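Local coordinates for X-ray repair cross complementing protein 1 variant (Homo sapiens, PDB 6WH1) that probably acts as a scaffold in DNA single-strand break repair, assembling repair complexes and binding poly-ADP-ribose chains, the piece here being its C-terminal BRCT domain, at residues I26-A31 / W74-N79. Residues are numbered along the deposited sequence; the frame is centred on the assembly and turned at random.
Sequences IRYVTA and WIYSCN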
ATOM      1  N   ILE A  26      -3.156   2.679  -0.770  1.00 47.16           N
ATOM      2  CA  ILE A  26      -2.361   1.482  -0.517  1.00 48.86           C
ATOM      3  C   ILE A  26      -0.883   1.783  -0.736  1.00 49.54           C
ATOM      4  O   ILE A  26      -0.029   1.455   0.101  1.00 51.51           O
ATOM      5  CB  ILE A  26      -2.841   0.322  -1.407  1.00 49.51           C
ATOM      6  CG1 ILE A  26      -4.183  -0.216  -0.898  1.00 44.90           C
ATOM      7  CG2 ILE A  26      -1.787  -0.779  -1.473  1.00 43.78           C
ATOM      8  CD1 ILE A  26      -4.876  -1.140  -1.874  1.00 39.79           C
ATOM      9  N   ARG A  27      -0.569   2.449  -1.850  1.00 50.68           N
ATOM     10  CA  ARG A  27       0.815   2.781  -2.162  1.00 55.60           C
ATOM     11  C   ARG A  27       1.448   3.608  -1.049  1.00 58.86           C
ATOM     12  O   ARG A  27       2.537   3.284  -0.565  1.00 57.34           O
ATOM     13  CB  ARG A  27       0.883   3.528  -3.495  1.00 55.80           C
ATOM     14  CG  ARG A  27       2.269   4.045  -3.853  1.00 56.96           C
ATOM     15  CD  ARG A  27       2.293   4.663  -5.247  1.00 62.80           C
ATOM     16  NE  ARG A  27       3.550   5.353  -5.526  1.00 69.73           N
ATOM     17  CZ  ARG A  27       3.848   5.928  -6.687  1.00 79.29           C
ATOM     18  NH1 ARG A  27       5.016   6.534  -6.851  1.00 83.41           N
ATOM     19  NH2 ARG A  27       2.976   5.897  -7.686  1.00 83.64           N
ATOM     20  N   TYR A  28       0.772   4.675  -0.617  1.00 60.76           N
ATOM     21  CA  TYR A  28       1.395   5.593   0.337  1.00 60.72           C
ATOM     22  C   TYR A  28       1.536   4.960   1.719  1.00 54.95           C
ATOM     23  O   TYR A  28       2.600   5.065   2.357  1.00 51.12           O
ATOM     24  CB  TYR A  28       0.597   6.893   0.417  1.00 60.27           C
ATOM     25  CG  TYR A  28       0.699   7.750  -0.825  1.00 67.36           C
ATOM     26  CD1 TYR A  28       1.632   7.468  -1.813  1.00 71.99           C
ATOM     27  CD2 TYR A  28      -0.137   8.844  -1.005  1.00 72.16           C
ATOM     28  CE1 TYR A  28       1.727   8.250  -2.951  1.00 74.80           C
ATOM     29  CE2 TYR A  28      -0.049   9.631  -2.137  1.00 76.22           C
ATOM     30  CZ  TYR A  28       0.884   9.329  -3.106  1.00 76.59           C
ATOM     31  OH  TYR A  28       0.973  10.113  -4.234  1.00 78.37           O
ATOM     32  N   VAL A  29       0.479   4.300   2.201  1.00 50.25           N
ATOM     33  CA  VAL A  29       0.551   3.655   3.507  1.00 47.34           C
ATOM     34  C   VAL A  29       1.649   2.600   3.516  1.00 49.93           C
ATOM     35  O   VAL A  29       2.425   2.504   4.476  1.00 49.40           O
ATOM     36  CB  VAL A  29      -0.818   3.063   3.892  1.00 45.04           C
ATOM     37  CG1 VAL A  29      -0.706   2.246   5.173  1.00 40.16           C
ATOM     38  CG2 VAL A  29      -1.843   4.173   4.059  1.00 45.41           C
ATOM     39  N   THR A  30       1.755   1.805   2.444  1.00 50.38           N
ATOM     40  CA  THR A  30       2.828   0.819   2.369  1.00 49.40           C
ATOM     41  C   THR A  30       4.190   1.499   2.342  1.00 51.69           C
ATOM     42  O   THR A  30       5.118   1.085   3.048  1.00 52.64           O
ATOM     43  CB  THR A  30       2.654  -0.057   1.130  1.00 46.58           C
ATOM     44  OG1 THR A  30       1.308  -0.541   1.069  1.00 45.20           O
ATOM     45  CG2 THR A  30       3.620  -1.235   1.173  1.00 48.68           C
ATOM     46  N   ALA A  31       4.322   2.551   1.530  1.00 50.59           N
ATOM     47  CA  ALA A  31       5.598   3.236   1.367  1.00 53.92           C
ATOM     48  C   ALA A  31       6.137   3.709   2.704  1.00 55.78           C
ATOM     49  O   ALA A  31       7.323   3.532   3.012  1.00 54.48           O
ATOM     50  CB  ALA A  31       5.431   4.418   0.412  1.00 52.83           C
ATOM     51  N   TRP A  74      -5.462  13.056   4.560  1.00 47.08           N
ATOM     52  CA  TRP A  74      -4.402  12.897   5.550  1.00 47.22           C
ATOM     53  C   TRP A  74      -3.214  12.159   4.955  1.00 49.63           C
ATOM     54  O   TRP A  74      -2.069  12.612   5.060  1.00 50.66           O
ATOM     55  CB  TRP A  74      -4.924  12.148   6.774  1.00 44.56           C
ATOM     56  CG  TRP A  74      -3.870  11.877   7.811  1.00 44.03           C
ATOM     57  CD1 TRP A  74      -2.886  12.731   8.220  1.00 45.45           C
ATOM     58  CD2 TRP A  74      -3.691  10.669   8.568  1.00 45.28           C
ATOM     59  NE1 TRP A  74      -2.111  12.134   9.186  1.00 47.55           N
ATOM     60  CE2 TRP A  74      -2.584  10.870   9.419  1.00 47.78           C
ATOM     61  CE3 TRP A  74      -4.362   9.444   8.612  1.00 44.83           C
ATOM     62  CZ2 TRP A  74      -2.133   9.888  10.303  1.00 48.01           C
ATOM     63  CZ3 TRP A  74      -3.910   8.469   9.491  1.00 44.86           C
ATOM     64  CH2 TRP A  74      -2.805   8.698  10.323  1.00 45.95           C
ATOM     65  N   ILE A  75      -3.472  11.009   4.330  1.00 48.60           N
ATOM     66  CA  ILE A  75      -2.407  10.230   3.705  1.00 47.64           C
ATOM     67  C   ILE A  75      -1.740  11.036   2.599  1.00 54.01           C
ATOM     68  O   ILE A  75      -0.502  11.075   2.491  1.00 57.46           O
ATOM     69  CB  ILE A  75      -2.974   8.900   3.176  1.00 47.06           C
ATOM     70  CG1 ILE A  75      -3.843   8.219   4.240  1.00 44.22           C
ATOM     71  CG2 ILE A  75      -1.856   7.984   2.724  1.00 47.52           C
ATOM     72  CD1 ILE A  75      -3.062   7.639   5.392  1.00 43.03           C
ATOM     73  N   TYR A  76      -2.547  11.694   1.759  1.00 50.87           N
ATOM     74  CA  TYR A  76      -1.978  12.458   0.647  1.00 57.08           C
ATOM     75  C   TYR A  76      -1.021  13.532   1.150  1.00 60.52           C
ATOM     76  O   TYR A  76       0.110  13.652   0.667  1.00 64.31           O
ATOM     77  CB  TYR A  76      -3.085  13.093  -0.193  1.00 64.01           C
ATOM     78  CG  TYR A  76      -4.053  12.105  -0.783  1.00 67.71           C
ATOM     79  CD1 TYR A  76      -3.619  10.869  -1.243  1.00 68.65           C
ATOM     80  CD2 TYR A  76      -5.404  12.405  -0.876  1.00 69.86           C
ATOM     81  CE1 TYR A  76      -4.504   9.961  -1.778  1.00 70.54           C
ATOM     82  CE2 TYR A  76      -6.297  11.505  -1.409  1.00 72.70           C
ATOM     83  CZ  TYR A  76      -5.842  10.284  -1.860  1.00 76.17           C
ATOM     84  OH  TYR A  76      -6.727   9.381  -2.392  1.00 83.45           O
ATOM     85  N   SER A  77      -1.461  14.329   2.128  1.00 59.99           N
ATOM     86  CA  SER A  77      -0.629  15.421   2.625  1.00 66.01           C
ATOM     87  C   SER A  77       0.547  14.913   3.438  1.00 63.05           C
ATOM     88  O   SER A  77       1.599  15.564   3.469  1.00 62.81           O
ATOM     89  CB  SER A  77      -1.468  16.394   3.455  1.00 69.14           C
ATOM     90  OG  SER A  77      -2.739  16.604   2.873  1.00 70.48           O
ATOM     91  N   CYS A  78       0.391  13.771   4.112  1.00 56.34           N
ATOM     92  CA  CYS A  78       1.540  13.131   4.735  1.00 54.77           C
ATOM     93  C   CYS A  78       2.606  12.835   3.695  1.00 61.37           C
ATOM     94  O   CYS A  78       3.801  13.025   3.943  1.00 62.61           O
ATOM     95  CB  CYS A  78       1.113  11.846   5.443  1.00 47.88           C
ATOM     96  SG  CYS A  78       0.515  12.044   7.135  1.00 53.06           S
ATOM     97  N   ASN A  79       2.182  12.391   2.510  1.00 61.40           N
ATOM     98  CA  ASN A  79       3.141  12.171   1.432  1.00 61.21           C
ATOM     99  C   ASN A  79       3.722  13.488   0.925  1.00 69.24           C
ATOM    100  O   ASN A  79       4.921  13.574   0.634  1.00 70.74           O
ATOM    101  CB  ASN A  79       2.483  11.408   0.283  1.00 60.62           C
ATOM    102  CG  ASN A  79       3.384  11.298  -0.932  1.00 65.56           C
ATOM    103  OD1 ASN A  79       4.376  10.568  -0.919  1.00 64.30           O
ATOM    104  ND2 ASN A  79       3.051  12.038  -1.985  1.00 67.54           N
TER
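The phenol ring of Tyr28 carries the side-chain amide of Asn79 flat over one face: the two planes are only 13° apart, and Asn79 CG sits 3.8 Å above the ring plane, over its centre. The stem of the asparagine shares that face, with Asn79 CB 4.0 Å from the centroid of the Tyr28 ring in a CH-pi contact. At its edge the same ring meets the edge of a second tyrosine, Tyr28 CE2 lying 3.9 Å from Tyr76 CD1. Tyr76 starts out away from the opposing helix, and only its ring comes back to it. Asn79 ND2 is 3.6 Å from Tyr28 OH, but the hydroxyl has its hydrogen bond with Lys24 NZ, one turn earlier. An alanine in place of Tyr28 would probably leave the Asn79 amide without its stacking surface, the Tyr76 edge without its neighbour and Lys24 without its hydroxyl partner. At the root of the Tyr28 side chain the contact turns aliphatic. Ile75 CG2, anti to its backbone N, reaches Tyr28 CB at 3.5 Å, while Ile75 CD1 meets Val29 CG2 at 3.9 Å. The example illustrates how two helices flanking the parallel sheet of a BRCT domain can meet through an aromatic-amide stack, with aliphatic contacts that continue onto the sheet. Segments 26-31 and 74-79 of helices 21-31 and 72-81 approach to 9.8 Å between their axes, their directions 55° apart. Ile75 and Val29 both also touch Phe11 of strand 10-13, joining the helix pair to the sheet, and Val29 adds Leu36 of strand 35-36.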